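Local coordinates for protein soluble lytic murein transglycosylase (Pseudomonas aeruginosa, PDB 5OHU) that cleaves the glycan strands of bacterial cell-wall peptidoglycan as a lytic transglycosylase, working both from strand ends and within strands, at residues Y135-G140 with E144-S149; A236-V241 with S271-A276; E311-L316 with Y327-K332; F534-A539 with G554-S559; R569-A574 with G581-W586. All blocks are in the same frame, centred on the assembly; numbering follows the deposited sequence.

Interaction 1 (Y135-G140 with E144-S149)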
# COMPACT_ATOMS: atom_id res chain seq x y z
N TYR A 135 -17.63 -23.65 16.19
CA TYR A 135 -18.42 -23.39 17.38
C TYR A 135 -19.88 -23.12 17.02
O TYR A 135 -20.80 -23.61 17.68
CB TYR A 135 -17.85 -22.21 18.16
CG TYR A 135 -18.79 -21.70 19.22
CD1 TYR A 135 -18.79 -22.26 20.50
CD2 TYR A 135 -19.71 -20.70 18.95
CE1 TYR A 135 -19.66 -21.83 21.46
CE2 TYR A 135 -20.58 -20.24 19.92
CZ TYR A 135 -20.55 -20.82 21.16
OH TYR A 135 -21.40 -20.38 22.15
N GLN A 136 -20.11 -22.28 16.00
CA GLN A 136 -21.48 -21.98 15.61
C GLN A 136 -22.21 -23.24 15.15
O GLN A 136 -23.36 -23.45 15.53
CB GLN A 136 -21.51 -20.90 14.53
CG GLN A 136 -20.93 -19.58 14.99
CD GLN A 136 -20.78 -18.57 13.88
OE1 GLN A 136 -21.22 -17.43 14.02
NE2 GLN A 136 -20.17 -18.98 12.76
N LEU A 137 -21.54 -24.10 14.37
CA LEU A 137 -22.23 -25.30 13.89
C LEU A 137 -22.62 -26.21 15.04
O LEU A 137 -23.72 -26.77 15.05
CB LEU A 137 -21.37 -26.06 12.88
CG LEU A 137 -21.23 -25.38 11.52
CD1 LEU A 137 -20.62 -26.34 10.51
CD2 LEU A 137 -22.58 -24.91 11.06
N GLY A 138 -21.75 -26.36 16.04
CA GLY A 138 -22.10 -27.22 17.15
C GLY A 138 -22.83 -26.59 18.31
O GLY A 138 -23.05 -27.27 19.32
N HIS A 139 -23.21 -25.32 18.24
CA HIS A 139 -23.86 -24.67 19.38
C HIS A 139 -25.11 -23.92 18.94
O HIS A 139 -25.35 -22.79 19.38
CB HIS A 139 -22.91 -23.74 20.12
CG HIS A 139 -21.82 -24.45 20.85
ND1 HIS A 139 -20.72 -24.98 20.22
CD2 HIS A 139 -21.68 -24.73 22.17
CE1 HIS A 139 -19.94 -25.55 21.12
NE2 HIS A 139 -20.49 -25.41 22.31
N GLY A 140 -25.91 -24.53 18.07
CA GLY A 140 -27.19 -23.96 17.70
C GLY A 140 -27.14 -22.66 16.92
O GLY A 140 -28.08 -21.88 16.97
N GLU A 144 -25.82 -19.06 11.03
CA GLU A 144 -24.63 -18.22 11.06
C GLU A 144 -23.38 -19.02 10.75
O GLU A 144 -22.43 -18.49 10.16
CB GLU A 144 -24.51 -17.51 12.41
CG GLU A 144 -25.68 -16.60 12.75
CD GLU A 144 -26.70 -17.26 13.67
OE1 GLU A 144 -27.13 -18.40 13.40
OE2 GLU A 144 -27.06 -16.63 14.69
N GLY A 145 -23.35 -20.30 11.14
CA GLY A 145 -22.20 -21.13 10.86
C GLY A 145 -22.07 -21.47 9.39
O GLY A 145 -20.96 -21.53 8.85
N TYR A 146 -23.20 -21.70 8.72
CA TYR A 146 -23.20 -21.82 7.27
C TYR A 146 -22.67 -20.54 6.62
O TYR A 146 -21.83 -20.59 5.72
CB TYR A 146 -24.61 -22.15 6.76
CG TYR A 146 -25.14 -23.53 7.15
CD1 TYR A 146 -24.37 -24.40 7.91
CD2 TYR A 146 -26.39 -23.96 6.73
CE1 TYR A 146 -24.84 -25.65 8.25
CE2 TYR A 146 -26.87 -25.20 7.07
CZ TYR A 146 -26.09 -26.05 7.84
OH TYR A 146 -26.55 -27.30 8.19
N ALA A 147 -23.12 -19.38 7.10
CA ALA A 147 -22.63 -18.15 6.51
C ALA A 147 -21.14 -17.95 6.78
O ALA A 147 -20.44 -17.35 5.97
CB ALA A 147 -23.42 -16.96 7.02
N THR A 148 -20.65 -18.43 7.92
CA THR A 148 -19.21 -18.34 8.16
C THR A 148 -18.44 -19.28 7.25
O THR A 148 -17.41 -18.90 6.69
CB THR A 148 -18.90 -18.65 9.63
OG1 THR A 148 -19.65 -17.78 10.47
CG2 THR A 148 -17.40 -18.47 9.91
N SER A 149 -18.93 -20.51 7.09
CA SER A 149 -18.30 -21.47 6.20
C SER A 149 -18.19 -20.93 4.78
O SER A 149 -17.12 -20.95 4.17
CB SER A 149 -19.09 -22.79 6.19
OG SER A 149 -19.18 -23.33 7.49
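Q136 and L137, near the end of helix 126-138, meet the start of helix 142-153 across the short turn of an alpha-helical hairpin, part of the helical superstructure that Slt70-like enzymes build before their catalytic domain. The polar link is a side-chain bond: Q136 NE2 donates to T148 OG1 at 2.6 Å, with the oxygen in the amide plane and an N-H...O angle of 160°. Glutamine suits the place because its chain, extended beyond CG (chi2 172°), is long enough to lay the amide across the next helix at about a right angle to T148.

Apolar contacts sit beside this bond. Q136 CB lies 3.7 Å from G145 CA, and the backbones come to 4.9 Å between the CA atoms of Q136 and G145, a closeness suited to glycine, which has no side chain to stand between the helices. L137 puts CD2 3.7 Å from Y146 CD1, approaching the ring obliquely; its branched end also reaches L166 and L169 of helix 161-172. T148 OG1 is fixed in turn by its own helix: it donates to E144 O at 2.9 Å, while T148 N reaches that oxygen from the opposite face of the carbonyl plane.

Interaction 2 (A236-V241 with S271-A276)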
# COMPACT_ATOMS: atom_id res chain seq x y z
N ALA A 236 -21.40 -21.93 -17.70
CA ALA A 236 -20.04 -22.38 -17.42
C ALA A 236 -19.08 -21.86 -18.48
O ALA A 236 -18.04 -21.26 -18.16
CB ALA A 236 -19.99 -23.90 -17.34
N THR A 237 -19.43 -22.05 -19.75
CA THR A 237 -18.57 -21.57 -20.83
C THR A 237 -18.44 -20.05 -20.79
O THR A 237 -17.35 -19.51 -21.02
CB THR A 237 -19.12 -22.08 -22.16
OG1 THR A 237 -19.16 -23.52 -22.11
CG2 THR A 237 -18.24 -21.65 -23.32
N ALA A 238 -19.52 -19.35 -20.45
CA ALA A 238 -19.44 -17.90 -20.31
C ALA A 238 -18.52 -17.50 -19.17
O ALA A 238 -17.81 -16.49 -19.27
CB ALA A 238 -20.83 -17.29 -20.10
N ASP A 239 -18.53 -18.26 -18.07
CA ASP A 239 -17.60 -18.00 -16.98
C ASP A 239 -16.16 -18.25 -17.41
O ASP A 239 -15.26 -17.45 -17.11
CB ASP A 239 -17.95 -18.88 -15.78
CG ASP A 239 -18.85 -18.18 -14.78
OD1 ASP A 239 -18.72 -16.95 -14.62
OD2 ASP A 239 -19.69 -18.86 -14.18
N VAL A 240 -15.92 -19.35 -18.12
CA VAL A 240 -14.57 -19.61 -18.62
C VAL A 240 -14.09 -18.44 -19.47
O VAL A 240 -13.01 -17.89 -19.26
CB VAL A 240 -14.52 -20.93 -19.39
CG1 VAL A 240 -13.18 -21.07 -20.10
CG2 VAL A 240 -14.74 -22.08 -18.41
N VAL A 241 -14.92 -18.03 -20.43
CA VAL A 241 -14.52 -17.00 -21.38
C VAL A 241 -14.33 -15.67 -20.68
O VAL A 241 -13.36 -14.95 -20.93
CB VAL A 241 -15.54 -16.94 -22.53
CG1 VAL A 241 -15.37 -15.66 -23.34
CG2 VAL A 241 -15.37 -18.17 -23.41
N SER A 271 -25.43 -9.97 -16.86
CA SER A 271 -25.24 -8.53 -16.92
C SER A 271 -24.04 -8.09 -16.10
O SER A 271 -23.33 -7.15 -16.48
CB SER A 271 -26.51 -7.83 -16.46
OG SER A 271 -26.81 -6.71 -17.27
N ASP A 272 -23.77 -8.79 -14.99
CA ASP A 272 -22.68 -8.41 -14.10
C ASP A 272 -21.32 -8.74 -14.71
O ASP A 272 -20.40 -7.92 -14.67
CB ASP A 272 -22.84 -9.11 -12.75
CG ASP A 272 -24.20 -8.88 -12.14
OD1 ASP A 272 -24.64 -7.71 -12.09
OD2 ASP A 272 -24.85 -9.87 -11.72
N GLU A 273 -21.16 -9.96 -15.25
CA GLU A 273 -19.84 -10.28 -15.77
C GLU A 273 -19.52 -9.45 -17.01
O GLU A 273 -18.36 -9.08 -17.21
CB GLU A 273 -19.71 -11.78 -16.06
CG GLU A 273 -20.83 -12.42 -16.85
CD GLU A 273 -20.91 -13.92 -16.58
OE1 GLU A 273 -20.01 -14.45 -15.89
OE2 GLU A 273 -21.88 -14.57 -17.04
N LYS A 274 -20.52 -9.11 -17.81
CA LYS A 274 -20.28 -8.24 -18.96
C LYS A 274 -19.77 -6.87 -18.51
O LYS A 274 -18.84 -6.32 -19.12
CB LYS A 274 -21.54 -8.09 -19.79
CG LYS A 274 -21.28 -7.67 -21.22
CD LYS A 274 -22.58 -7.53 -22.00
CE LYS A 274 -23.41 -8.80 -21.95
NZ LYS A 274 -24.66 -8.69 -22.75
N VAL A 275 -20.34 -6.30 -17.45
CA VAL A 275 -19.85 -5.02 -16.95
C VAL A 275 -18.43 -5.16 -16.43
O VAL A 275 -17.58 -4.30 -16.68
CB VAL A 275 -20.79 -4.46 -15.86
CG1 VAL A 275 -20.03 -3.55 -14.93
CG2 VAL A 275 -21.92 -3.68 -16.51
N ALA A 276 -18.13 -6.25 -15.73
CA ALA A 276 -16.78 -6.45 -15.22
C ALA A 276 -15.79 -6.58 -16.36
O ALA A 276 -14.72 -5.95 -16.35
CB ALA A 276 -16.72 -7.69 -14.33
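Two neighbouring helices of the superhelical part of the chain, 235-251 and 271-287, face each other near their first turns through D239 and E273, whose carboxylates come unusually close. D239 OD1 lies 3.1 Å from E273 OE1. Both atoms are acceptors and both groups would normally be charged, so the approach brings no attraction of its own and has to be paid for by other partners. The two planes are turned 77° apart, and the side chains cross at about a right angle, with one oxygen of each doing the meeting.

Each acid has partners elsewhere. D239 OD1 forms a salt bridge with K186, D239 OD2 accepts from W182 NE1, and a phosphate ion, probably from the crystallisation liquor, lies about 3 Å from this side chain. In the coiled array of helices, helix 253-263 comes between the pair in sequence, while the segments run in roughly the same direction, D239 CA and E273 CA 8.1 Å apart. E273 has its CG between the backbone N and the carbonyl carbon (chi1 48°), which turns the carboxylate back toward the start of its helix, where OE2 accepts from the backbone N of S270, the side-chain-to-backbone half of a capping box. The positive end of the helix dipole would favour a negative charge there, as K186 would for D239. A238, a methyl only, sets CB 4.2 Å from E273 OE2.

Interaction 3 (E311-L316 with Y327-K332)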
# COMPACT_ATOMS: atom_id res chain seq x y z
N GLU A 311 -11.99 8.18 -13.30
CA GLU A 311 -10.73 8.91 -13.35
C GLU A 311 -9.97 8.60 -14.63
O GLU A 311 -9.34 9.49 -15.21
CB GLU A 311 -9.88 8.58 -12.12
CG GLU A 311 -10.43 9.11 -10.80
CD GLU A 311 -9.38 9.14 -9.67
OE1 GLU A 311 -8.82 8.06 -9.36
OE2 GLU A 311 -9.14 10.22 -9.08
N TRP A 312 -10.00 7.35 -15.09
CA TRP A 312 -9.25 7.02 -16.29
C TRP A 312 -9.98 7.46 -17.54
O TRP A 312 -9.34 7.79 -18.54
CB TRP A 312 -8.90 5.53 -16.31
CG TRP A 312 -7.59 5.43 -15.70
CD1 TRP A 312 -7.30 5.09 -14.41
CD2 TRP A 312 -6.36 5.79 -16.32
NE1 TRP A 312 -5.94 5.19 -14.19
CE2 TRP A 312 -5.34 5.63 -15.34
CE3 TRP A 312 -6.00 6.24 -17.60
CZ2 TRP A 312 -4.00 5.86 -15.62
CZ3 TRP A 312 -4.66 6.50 -17.87
CH2 TRP A 312 -3.68 6.30 -16.89
N ARG A 313 -11.30 7.53 -17.48
CA ARG A 313 -12.05 8.18 -18.53
C ARG A 313 -11.66 9.65 -18.65
O ARG A 313 -11.43 10.17 -19.75
CB ARG A 313 -13.55 8.05 -18.25
CG ARG A 313 -14.42 8.20 -19.49
CD ARG A 313 -15.89 8.47 -19.18
NE ARG A 313 -16.51 7.40 -18.42
CZ ARG A 313 -17.81 7.35 -18.12
NH1 ARG A 313 -18.28 6.33 -17.42
NH2 ARG A 313 -18.63 8.31 -18.52
N THR A 314 -11.53 10.35 -17.51
CA THR A 314 -11.13 11.76 -17.54
C THR A 314 -9.67 11.91 -17.95
O THR A 314 -9.33 12.79 -18.74
CB THR A 314 -11.37 12.45 -16.19
OG1 THR A 314 -12.66 12.09 -15.66
CG2 THR A 314 -11.33 13.98 -16.37
N ARG A 315 -8.79 11.05 -17.41
CA ARG A 315 -7.38 11.10 -17.78
C ARG A 315 -7.20 10.90 -19.28
O ARG A 315 -6.42 11.62 -19.92
CB ARG A 315 -6.60 10.04 -17.00
CG ARG A 315 -6.33 10.44 -15.55
CD ARG A 315 -5.76 9.31 -14.69
NE ARG A 315 -5.48 9.85 -13.37
CZ ARG A 315 -5.64 9.21 -12.22
NH1 ARG A 315 -6.06 7.96 -12.20
NH2 ARG A 315 -5.36 9.84 -11.08
N LEU A 316 -7.93 9.95 -19.85
CA LEU A 316 -7.80 9.67 -21.26
C LEU A 316 -8.25 10.86 -22.10
O LEU A 316 -7.59 11.22 -23.08
CB LEU A 316 -8.61 8.41 -21.61
CG LEU A 316 -8.65 7.94 -23.07
CD1 LEU A 316 -7.25 7.78 -23.64
CD2 LEU A 316 -9.38 6.62 -23.18
N TYR A 327 -13.74 18.70 -19.10
CA TYR A 327 -14.37 19.64 -18.19
C TYR A 327 -15.79 19.21 -17.83
O TYR A 327 -16.18 19.23 -16.65
CB TYR A 327 -14.36 21.03 -18.81
CG TYR A 327 -15.21 21.99 -18.04
CD1 TYR A 327 -14.74 22.56 -16.86
CD2 TYR A 327 -16.50 22.31 -18.46
CE1 TYR A 327 -15.51 23.43 -16.12
CE2 TYR A 327 -17.30 23.18 -17.72
CZ TYR A 327 -16.79 23.74 -16.55
OH TYR A 327 -17.55 24.62 -15.81
N ALA A 328 -16.59 18.82 -18.83
CA ALA A 328 -17.98 18.44 -18.55
C ALA A 328 -18.01 17.23 -17.63
O ALA A 328 -18.89 17.11 -16.76
CB ALA A 328 -18.73 18.14 -19.84
N LEU A 329 -17.05 16.34 -17.78
CA LEU A 329 -17.03 15.21 -16.88
C LEU A 329 -16.66 15.64 -15.46
O LEU A 329 -17.23 15.11 -14.50
CB LEU A 329 -16.09 14.15 -17.43
CG LEU A 329 -16.07 12.81 -16.70
CD1 LEU A 329 -17.46 12.21 -16.56
CD2 LEU A 329 -15.21 11.90 -17.51
N THR A 330 -15.74 16.61 -15.29
CA THR A 330 -15.42 16.99 -13.91
C THR A 330 -16.64 17.58 -13.20
O THR A 330 -16.73 17.48 -11.98
CB THR A 330 -14.26 17.99 -13.80
OG1 THR A 330 -14.61 19.23 -14.42
CG2 THR A 330 -12.98 17.45 -14.46
N ARG A 331 -17.60 18.13 -13.95
CA ARG A 331 -18.82 18.69 -13.37
C ARG A 331 -19.79 17.64 -12.86
O ARG A 331 -20.68 17.97 -12.07
CB ARG A 331 -19.53 19.57 -14.40
CG ARG A 331 -18.69 20.71 -14.91
CD ARG A 331 -18.76 21.92 -13.99
NE ARG A 331 -20.14 22.34 -13.74
CZ ARG A 331 -20.91 22.96 -14.63
NH1 ARG A 331 -20.46 23.24 -15.84
NH2 ARG A 331 -22.15 23.30 -14.30
N LYS A 332 -19.65 16.38 -13.27
CA LYS A 332 -20.60 15.34 -12.91
C LYS A 332 -20.03 14.35 -11.89
O LYS A 332 -20.68 13.35 -11.60
CB LYS A 332 -21.05 14.57 -14.16
CG LYS A 332 -21.68 15.40 -15.27
CD LYS A 332 -21.87 14.55 -16.54
CE LYS A 332 -22.65 15.29 -17.63
NZ LYS A 332 -21.83 15.69 -18.82
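L329 has the most surface buried here: its CD2 methyl reaches over to helix 307-319 and lies beside T314 and R313. The isobutyl group has CG anti to the backbone N (chi1 -173°), a setting that carries the branch out from helix 323-330 toward its partner. CD2 comes to 3.2 Å from T314 OG1, a close approach for a methyl and a hydroxyl, and L329 CG follows at 3.6 Å from the same oxygen. That hydroxyl can accept an apolar neighbour because its hydrogen-bonding need is met at home: T314 OG1 bonds to T310 O, one turn back in the helix. A threonine fits here, since its polar branch is absorbed by the backbone and the remainder is a compact, largely apolar surface.

The two helices run antiparallel as a hairpin joined by a short connection in the all-helical superstructure of this Slt-family enzyme, and the contact is buried. T314 CG2 faces the second helix as well, 4.3 Å from T330 CG2. T330 treats its hydroxyl much as T314 does: OG1 donates to Y327 O at 2.7 Å, while Q347 NE2 supplies a further bond from helix 341-354.

R313 contributes the aliphatic part of its chain. In one of two modelled conformers, so less surely than the rest, CD lies 3.9 Å from L329 CD2 and the two side chains cross at about a right angle. In that conformer its charged end goes elsewhere, NH1 bonding to D301 O, while L304 from a loop touches both R313 and L329.

Interaction 4 (F534-A539 with G554-S559)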
# COMPACT_ATOMS: atom_id res chain seq x y z
N PHE A 534 31.67 5.60 -11.96
CA PHE A 534 32.20 6.88 -11.49
C PHE A 534 33.55 6.77 -10.81
O PHE A 534 34.15 7.80 -10.52
CB PHE A 534 31.22 7.54 -10.52
CG PHE A 534 29.99 8.08 -11.17
CD1 PHE A 534 28.93 7.25 -11.50
CD2 PHE A 534 29.90 9.44 -11.48
CE1 PHE A 534 27.78 7.74 -12.10
CE2 PHE A 534 28.76 9.95 -12.08
CZ PHE A 534 27.69 9.10 -12.39
N GLY A 535 34.05 5.57 -10.55
CA GLY A 535 35.25 5.45 -9.74
C GLY A 535 35.03 5.78 -8.27
O GLY A 535 35.97 6.20 -7.60
N ILE A 536 33.82 5.60 -7.77
CA ILE A 536 33.50 5.83 -6.36
C ILE A 536 33.69 4.52 -5.61
O ILE A 536 33.00 3.53 -5.94
CB ILE A 536 32.07 6.36 -6.20
CG1 ILE A 536 31.91 7.71 -6.89
CG2 ILE A 536 31.70 6.45 -4.72
CD1 ILE A 536 30.48 8.18 -6.94
N PRO A 537 34.56 4.45 -4.61
CA PRO A 537 34.83 3.18 -3.93
C PRO A 537 33.62 2.64 -3.19
O PRO A 537 32.91 3.38 -2.50
CB PRO A 537 35.96 3.53 -2.95
CG PRO A 537 36.59 4.78 -3.51
CD PRO A 537 35.45 5.53 -4.14
N LEU A 538 33.40 1.34 -3.32
CA LEU A 538 32.33 0.63 -2.62
C LEU A 538 32.88 -0.71 -2.14
O LEU A 538 33.04 -1.63 -2.95
CB LEU A 538 31.12 0.42 -3.53
CG LEU A 538 30.00 -0.44 -2.92
CD1 LEU A 538 29.52 0.20 -1.64
CD2 LEU A 538 28.85 -0.64 -3.91
N ALA A 539 33.14 -0.82 -0.84
CA ALA A 539 33.77 -2.03 -0.30
C ALA A 539 32.85 -3.24 -0.40
O ALA A 539 33.29 -4.33 -0.80
CB ALA A 539 34.20 -1.81 1.15
N GLY A 554 24.06 7.21 -4.51
CA GLY A 554 22.72 7.59 -4.92
C GLY A 554 22.70 8.87 -5.75
O GLY A 554 21.95 8.98 -6.72
N ALA A 555 23.51 9.86 -5.36
CA ALA A 555 23.58 11.10 -6.13
C ALA A 555 24.13 10.84 -7.52
O ALA A 555 23.62 11.40 -8.51
CB ALA A 555 24.47 12.13 -5.42
N ALA A 556 25.16 10.00 -7.62
CA ALA A 556 25.73 9.67 -8.92
C ALA A 556 24.70 8.97 -9.81
O ALA A 556 24.46 9.39 -10.95
CB ALA A 556 26.97 8.80 -8.74
N TYR A 557 24.06 7.92 -9.29
CA TYR A 557 23.04 7.23 -10.08
C TYR A 557 21.91 8.17 -10.48
O TYR A 557 21.48 8.19 -11.64
CB TYR A 557 22.48 6.03 -9.30
CG TYR A 557 21.34 5.40 -10.05
CD1 TYR A 557 21.59 4.58 -11.15
CD2 TYR A 557 20.03 5.62 -9.67
CE1 TYR A 557 20.56 4.01 -11.85
CE2 TYR A 557 18.98 5.06 -10.36
CZ TYR A 557 19.26 4.25 -11.46
OH TYR A 557 18.24 3.68 -12.17
N LEU A 558 21.44 8.99 -9.54
CA LEU A 558 20.40 9.96 -9.84
C LEU A 558 20.82 10.91 -10.96
O LEU A 558 19.99 11.31 -11.79
CB LEU A 558 20.05 10.73 -8.56
CG LEU A 558 18.90 11.74 -8.58
CD1 LEU A 558 17.61 11.09 -9.04
CD2 LEU A 558 18.74 12.34 -7.20
N SER A 559 22.10 11.28 -11.01
CA SER A 559 22.53 12.18 -12.07
C SER A 559 22.56 11.49 -13.42
O SER A 559 22.36 12.15 -14.45
CB SER A 559 23.90 12.78 -11.74
OG SER A 559 24.93 11.84 -11.99
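F534, the last residue of helix 524-534, lays one face of its ring over the methyl of A556 on helix 547-564. This is a CH-pi contact: A556 CB stands 3.6 Å from the ring centroid and only 10° off the normal, so the methyl sits almost centrally above the aromatic face. Alanine suits the position, because its single carbon lets a flat ring settle close to the helix surface, and phenylalanine offers a broad apolar face without a polar group to satisfy.

The other apolar contact comes from I536, just past the turn at G535, whose positive phi is readily adopted by glycine and carries the chain away from the helix. I536 CD1 reaches the same methyl at 4.0 Å; CG1 is anti to the carbonyl carbon and the chain is extended to CD1 (chi2 171°), so the delta methyl is the branch that arrives. A556 CB is therefore met by two apolar side chains.

Polar atoms lie near the ring's CZ. F534 CZ lies 3.5 Å from A556 O, an oxygen already gripped by S559 OG, which donates to it at 2.7 Å. With OG between its backbone N and carbonyl carbon (chi1 78°), S559 folds back onto its own helix, and it passes F534 CZ at 3.9 Å.

Within the transglycosylase SLT domain, the contact thus joins the end of helix 524-534 and the loop after it to the middle of helix 547-564: F534 also touches Q560 and R489, I536 packs on R552 and L553, and T530 of helix 524-534 meets A556.

Interaction 5 (R569-A574 with G581-W586)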
# COMPACT_ATOMS: atom_id res chain seq x y z
N ARG A 569 13.51 16.67 -14.39
CA ARG A 569 13.31 16.03 -13.09
C ARG A 569 12.01 15.23 -13.05
O ARG A 569 11.92 14.24 -12.31
CB ARG A 569 13.29 17.09 -11.97
CG ARG A 569 14.64 17.71 -11.55
CD ARG A 569 14.36 18.91 -10.63
NE ARG A 569 13.13 19.60 -11.04
CZ ARG A 569 12.15 19.94 -10.22
NH1 ARG A 569 12.22 19.60 -8.93
NH2 ARG A 569 11.07 20.55 -10.71
N VAL A 570 11.00 15.66 -13.80
CA VAL A 570 9.75 14.90 -13.86
C VAL A 570 9.99 13.51 -14.42
O VAL A 570 9.58 12.50 -13.84
CB VAL A 570 8.70 15.65 -14.70
CG1 VAL A 570 7.39 14.88 -14.69
CG2 VAL A 570 8.50 17.07 -14.18
N LEU A 571 10.64 13.44 -15.58
CA LEU A 571 10.92 12.14 -16.19
C LEU A 571 11.92 11.35 -15.36
O LEU A 571 11.74 10.14 -15.13
CB LEU A 571 11.44 12.35 -17.60
CG LEU A 571 10.48 13.13 -18.50
CD1 LEU A 571 11.17 13.47 -19.83
CD2 LEU A 571 9.22 12.31 -18.74
N ALA A 572 12.99 12.00 -14.90
CA ALA A 572 14.01 11.29 -14.14
C ALA A 572 13.45 10.74 -12.83
O ALA A 572 13.80 9.63 -12.42
CB ALA A 572 15.20 12.20 -13.87
N SER A 573 12.56 11.49 -12.17
CA SER A 573 11.94 10.99 -10.95
C SER A 573 11.11 9.75 -11.25
O SER A 573 11.18 8.75 -10.51
CB SER A 573 11.07 12.06 -10.28
OG SER A 573 11.87 13.16 -9.87
N ALA A 574 10.33 9.81 -12.33
CA ALA A 574 9.53 8.65 -12.73
C ALA A 574 10.42 7.46 -13.02
O ALA A 574 10.10 6.32 -12.64
CB ALA A 574 8.67 9.01 -13.95
N GLY A 581 12.98 2.27 -18.99
CA GLY A 581 12.25 1.70 -20.11
C GLY A 581 10.77 2.00 -20.04
O GLY A 581 10.16 2.41 -21.03
N ARG A 582 10.17 1.81 -18.86
CA ARG A 582 8.77 2.17 -18.69
C ARG A 582 8.52 3.64 -19.03
O ARG A 582 7.49 3.98 -19.63
CB ARG A 582 8.32 1.89 -17.26
CG ARG A 582 7.97 0.45 -17.02
CD ARG A 582 6.62 0.14 -17.58
NE ARG A 582 6.13 -1.13 -17.05
CZ ARG A 582 5.92 -2.21 -17.78
NH1 ARG A 582 6.15 -2.18 -19.09
NH2 ARG A 582 5.48 -3.32 -17.21
N VAL A 583 9.45 4.53 -18.65
CA VAL A 583 9.23 5.95 -18.91
C VAL A 583 9.28 6.23 -20.41
O VAL A 583 8.42 6.95 -20.94
CB VAL A 583 10.23 6.81 -18.13
CG1 VAL A 583 10.06 8.29 -18.49
CG2 VAL A 583 10.03 6.59 -16.63
N ARG A 584 10.25 5.66 -21.12
CA ARG A 584 10.28 5.83 -22.57
C ARG A 584 8.99 5.31 -23.21
O ARG A 584 8.48 5.91 -24.16
CB ARG A 584 11.51 5.14 -23.16
CG ARG A 584 12.82 5.84 -22.79
CD ARG A 584 14.05 5.23 -23.47
NE ARG A 584 14.60 4.09 -22.73
CZ ARG A 584 14.53 2.83 -23.14
NH1 ARG A 584 13.93 2.55 -24.30
NH2 ARG A 584 15.05 1.86 -22.41
N GLN A 585 8.44 4.21 -22.69
CA GLN A 585 7.15 3.74 -23.19
C GLN A 585 6.06 4.78 -22.96
O GLN A 585 5.19 4.97 -23.81
CB GLN A 585 6.76 2.42 -22.53
CG GLN A 585 7.66 1.26 -22.87
CD GLN A 585 7.04 -0.07 -22.48
OE1 GLN A 585 6.76 -0.33 -21.31
NE2 GLN A 585 6.82 -0.93 -23.47
N TRP A 586 6.07 5.44 -21.80
CA TRP A 586 5.06 6.45 -21.51
C TRP A 586 5.27 7.74 -22.30
O TRP A 586 4.44 8.65 -22.22
CB TRP A 586 5.05 6.75 -20.02
CG TRP A 586 4.76 5.54 -19.18
CD1 TRP A 586 4.14 4.40 -19.58
CD2 TRP A 586 5.09 5.35 -17.80
NE1 TRP A 586 4.05 3.52 -18.53
CE2 TRP A 586 4.63 4.07 -17.43
CE3 TRP A 586 5.73 6.15 -16.84
CZ2 TRP A 586 4.80 3.56 -16.14
CZ3 TRP A 586 5.89 5.64 -15.56
CH2 TRP A 586 5.43 4.36 -15.22
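L571 is the first residue of 569-574 to meet helix 580-586, and V583 is what it meets. Its CD2 methyl lies 4.1 Å from V583 CG1, a loose van der Waals touch, while the same leucine packs on W598 from helix 595-600. Further along, S573 OG is bonded to W495 NE1, tying the helix to 493-504.

A574 closes the segment and points its methyl at V583. The valine's CG2 sits 3.9 Å from A574 CB and 3.7 Å from A574 C, so it rests against backbone as well as side chain. Its beta branching serves both partners at once: with CG1 anti to the backbone N (chi1 176°), one methyl goes to L571 and the other to A574. Small alanine lets the helices come to 6.8 Å between the CA atoms of A574 and V583. W598 touches A574 too, so the indole borders both residues that the valine meets, and F565 from a loop adds an aromatic neighbour to V583 itself. Two short consecutive helices packed through such a buried apolar patch are part of the all-helical, lysozyme-like fold of the SLT domain.

The five contacts follow one another along the chain without interleaving. Interactions 1, 2 and 3 join pairs of helices in the superhelical array; interactions 4 and 5 belong to the transglycosylase SLT domain. Between centres the distance is about 32 Å for 1 and 2, about 28 Å for 2 and 3, and about 61 Å for 1 and 4, across the centre of the chain. The array curves round, as in the ring-shaped Slt70 family, bringing interaction 3 within about 8 Å of interaction 5, nearest atoms; interactions 4 and 5, on consecutive helices 547-564 and 569-578, approach to about 5 Å. The SLT domain thus sits against the later array, consistent with a ring that probably presents glycan strands to it.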